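Local coordinates for protein dihydropteroate synthase 2 (Mycobacterium tuberculosis, PDB 2VP8) that adopts the TIM-barrel fold of dihydropteroate synthases and probably binds the inhibitor dapsone, but seems to lack synthase activity and probably plays no part in folate metabolism, at residues V37-I47 and R284-R295. Sequence-based numbering, arbitrary orientation.
Sequences VAGDRALIMAI and RMFRVHEVAATR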
# COMPACT_ATOMS: atom_id res chain seq x y z
N VAL B 37 19.36 -5.75 13.03
CA VAL B 37 18.46 -5.17 12.07
C VAL B 37 17.11 -5.87 12.30
O VAL B 37 17.09 -7.05 12.68
CB VAL B 37 19.03 -5.40 10.64
CG1 VAL B 37 18.24 -6.44 9.85
CG2 VAL B 37 19.14 -4.09 9.88
N ALA B 38 16.00 -5.15 12.11
CA ALA B 38 14.67 -5.72 12.35
C ALA B 38 14.52 -7.07 11.66
O ALA B 38 14.98 -7.23 10.53
CB ALA B 38 13.59 -4.77 11.88
N GLY B 39 13.91 -8.03 12.33
CA GLY B 39 13.73 -9.38 11.77
C GLY B 39 12.30 -9.74 11.36
O GLY B 39 12.08 -10.75 10.70
N ASP B 40 11.35 -8.90 11.75
CA ASP B 40 9.92 -9.18 11.55
C ASP B 40 9.26 -8.22 10.54
O ASP B 40 8.04 -8.05 10.55
CB ASP B 40 9.19 -9.13 12.89
CG ASP B 40 9.32 -7.77 13.59
OD1 ASP B 40 10.23 -6.98 13.24
OD2 ASP B 40 8.51 -7.49 14.49
N ARG B 41 10.08 -7.59 9.70
CA ARG B 41 9.62 -6.68 8.65
C ARG B 41 10.77 -6.27 7.74
O ARG B 41 11.94 -6.52 8.06
CB ARG B 41 8.98 -5.42 9.26
CG ARG B 41 9.91 -4.60 10.13
CD ARG B 41 9.43 -3.16 10.30
NE ARG B 41 10.15 -2.46 11.37
CZ ARG B 41 11.38 -1.95 11.25
NH1 ARG B 41 12.04 -2.06 10.10
NH2 ARG B 41 11.94 -1.33 12.28
N ALA B 42 10.42 -5.65 6.62
CA ALA B 42 11.38 -4.99 5.75
C ALA B 42 12.08 -3.86 6.51
O ALA B 42 11.54 -3.32 7.49
CB ALA B 42 10.68 -4.45 4.52
N LEU B 43 13.29 -3.52 6.08
CA LEU B 43 14.12 -2.59 6.82
C LEU B 43 13.97 -1.17 6.35
O LEU B 43 13.57 -0.93 5.21
CB LEU B 43 15.59 -2.99 6.72
CG LEU B 43 15.90 -4.46 6.94
CD1 LEU B 43 17.38 -4.70 6.66
CD2 LEU B 43 15.48 -4.88 8.35
N ILE B 44 14.31 -0.24 7.24
CA ILE B 44 14.23 1.19 6.98
C ILE B 44 15.62 1.84 7.01
O ILE B 44 16.35 1.71 8.00
CB ILE B 44 13.36 1.89 8.03
CG1 ILE B 44 11.97 1.25 8.10
CG2 ILE B 44 13.27 3.40 7.73
CD1 ILE B 44 11.21 1.58 9.37
N MET B 45 15.97 2.53 5.93
CA MET B 45 17.16 3.36 5.86
C MET B 45 16.73 4.82 6.03
O MET B 45 15.99 5.36 5.22
CB MET B 45 17.87 3.14 4.53
CG MET B 45 19.06 4.03 4.29
SD MET B 45 19.73 3.90 2.61
CE MET B 45 20.99 2.65 2.87
N ALA B 46 17.19 5.44 7.11
CA ALA B 46 16.81 6.81 7.45
C ALA B 46 17.83 7.80 6.90
O ALA B 46 19.01 7.72 7.22
CB ALA B 46 16.71 6.94 8.93
N ILE B 47 17.36 8.72 6.05
CA ILE B 47 18.22 9.76 5.49
C ILE B 47 18.50 10.85 6.52
O ILE B 47 17.58 11.51 7.00
CB ILE B 47 17.56 10.40 4.24
CG1 ILE B 47 17.31 9.35 3.15
CG2 ILE B 47 18.42 11.55 3.70
CD1 ILE B 47 16.46 9.84 2.00
N ARG B 284 13.66 -5.53 0.41
CA ARG B 284 14.25 -5.71 1.74
C ARG B 284 14.36 -4.39 2.54
O ARG B 284 14.20 -4.39 3.77
CB ARG B 284 15.61 -6.41 1.64
CG ARG B 284 16.34 -6.57 2.97
CD ARG B 284 16.02 -7.88 3.72
NE ARG B 284 16.84 -8.03 4.93
CZ ARG B 284 18.11 -8.45 4.95
NH1 ARG B 284 18.76 -8.79 3.83
NH2 ARG B 284 18.76 -8.56 6.11
N MET B 285 14.61 -3.29 1.84
CA MET B 285 14.93 -2.03 2.50
C MET B 285 14.27 -0.83 1.83
O MET B 285 14.03 -0.84 0.63
CB MET B 285 16.45 -1.83 2.56
CG MET B 285 16.90 -0.80 3.56
SD MET B 285 18.63 -1.02 4.04
CE MET B 285 19.40 -0.16 2.70
N PHE B 286 14.00 0.20 2.63
CA PHE B 286 13.36 1.41 2.15
C PHE B 286 14.08 2.65 2.66
O PHE B 286 14.23 2.85 3.87
CB PHE B 286 11.89 1.44 2.56
CG PHE B 286 11.04 0.44 1.83
CD1 PHE B 286 10.86 -0.83 2.33
CD2 PHE B 286 10.43 0.79 0.64
CE1 PHE B 286 10.10 -1.77 1.65
CE2 PHE B 286 9.65 -0.14 -0.05
CZ PHE B 286 9.49 -1.43 0.46
N ARG B 287 14.52 3.48 1.72
CA ARG B 287 15.19 4.74 2.04
C ARG B 287 14.17 5.85 2.19
O ARG B 287 13.47 6.20 1.23
CB ARG B 287 16.20 5.08 0.95
CG ARG B 287 17.24 6.10 1.37
CD ARG B 287 18.24 6.26 0.26
NE ARG B 287 19.31 7.19 0.62
CZ ARG B 287 19.52 8.35 0.01
NH1 ARG B 287 18.76 8.71 -1.00
NH2 ARG B 287 20.52 9.13 0.41
N VAL B 288 14.09 6.42 3.39
CA VAL B 288 13.06 7.39 3.72
C VAL B 288 13.60 8.55 4.55
O VAL B 288 14.68 8.45 5.14
CB VAL B 288 11.86 6.74 4.49
CG1 VAL B 288 11.30 5.57 3.73
CG2 VAL B 288 12.27 6.30 5.86
N HIS B 289 12.85 9.65 4.57
CA HIS B 289 13.08 10.72 5.53
C HIS B 289 12.25 10.46 6.79
O HIS B 289 12.78 10.51 7.91
CB HIS B 289 12.68 12.07 4.94
CG HIS B 289 13.53 12.50 3.79
ND1 HIS B 289 13.24 12.15 2.48
CD2 HIS B 289 14.65 13.25 3.74
CE1 HIS B 289 14.15 12.68 1.68
NE2 HIS B 289 15.01 13.35 2.42
N GLU B 290 10.96 10.19 6.60
CA GLU B 290 10.04 9.91 7.70
C GLU B 290 10.06 8.43 7.99
O GLU B 290 9.51 7.62 7.22
CB GLU B 290 8.61 10.35 7.35
CG GLU B 290 7.89 11.12 8.49
CD GLU B 290 7.50 10.24 9.69
OE1 GLU B 290 8.01 10.48 10.81
OE2 GLU B 290 6.67 9.32 9.52
N VAL B 291 10.67 8.09 9.12
CA VAL B 291 10.85 6.70 9.53
C VAL B 291 9.56 6.05 10.04
O VAL B 291 9.22 4.96 9.61
CB VAL B 291 11.96 6.58 10.60
CG1 VAL B 291 12.17 5.13 11.00
CG2 VAL B 291 13.25 7.18 10.08
N ALA B 292 8.86 6.73 10.94
CA ALA B 292 7.67 6.18 11.59
C ALA B 292 6.52 5.77 10.64
O ALA B 292 5.96 4.68 10.78
CB ALA B 292 7.17 7.12 12.68
N ALA B 293 6.17 6.63 9.68
CA ALA B 293 5.07 6.33 8.76
C ALA B 293 5.40 5.08 7.97
O ALA B 293 4.54 4.21 7.76
CB ALA B 293 4.80 7.50 7.82
N THR B 294 6.65 4.98 7.56
CA THR B 294 7.12 3.83 6.81
C THR B 294 7.13 2.60 7.70
O THR B 294 6.65 1.53 7.29
CB THR B 294 8.50 4.08 6.20
OG1 THR B 294 8.42 5.24 5.36
CG2 THR B 294 8.96 2.89 5.38
N ARG B 295 7.61 2.74 8.93
CA ARG B 295 7.65 1.60 9.82
C ARG B 295 6.26 0.99 9.98
O ARG B 295 6.11 -0.23 9.88
CB ARG B 295 8.22 1.95 11.18
CG ARG B 295 8.53 0.71 12.00
CD ARG B 295 8.68 1.01 13.46
NE ARG B 295 7.43 1.46 14.05
CZ ARG B 295 7.18 2.71 14.42
NH1 ARG B 295 8.11 3.65 14.27
NH2 ARG B 295 6.01 3.01 14.96
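With CG opposite the backbone N (chi1 -162°) and its chain extended as far as NE, Arg287 runs out past Met45 and Ile47. Met45, whose CG is likewise opposite its N (chi1 175°), brings SD to the edge of the Arg287 guanidinium, while Ile47 CD1 lies over the centre of one face, 3.9 Å above the plane. The same methyl also sits over the His289 ring, 3.9 Å from the centroid, a CH-pi contact. Beneath these side chains, strand 43-49, here its residues 43-47, and strand 285-288 pair in parallel, closing the first strand of the TIM barrel against its last. Leu43 N donates to Arg284 O at 2.6 Å, and the ladder continues through Met45 to Ile47 N on Val288 O at 2.8 Å. On the face of Ile44 and Ala46, Ile44 CG2 meets Val288 CG2 of the partner strand at 3.6 Å; helix 291-306 packs over it, with Ile44 CD1 3.5 Å from Arg295 CB and Val291 CG2 against Ala46 CB. Arg287 NH2 forms salt bridges with Asp83 and Asp123, and its side chain approaches His220, which probably marks family members without synthase activity. Apolar contacts thus flank a guanidinium whose charge is probably balanced by carboxylates of strands 81-85 and 119-123.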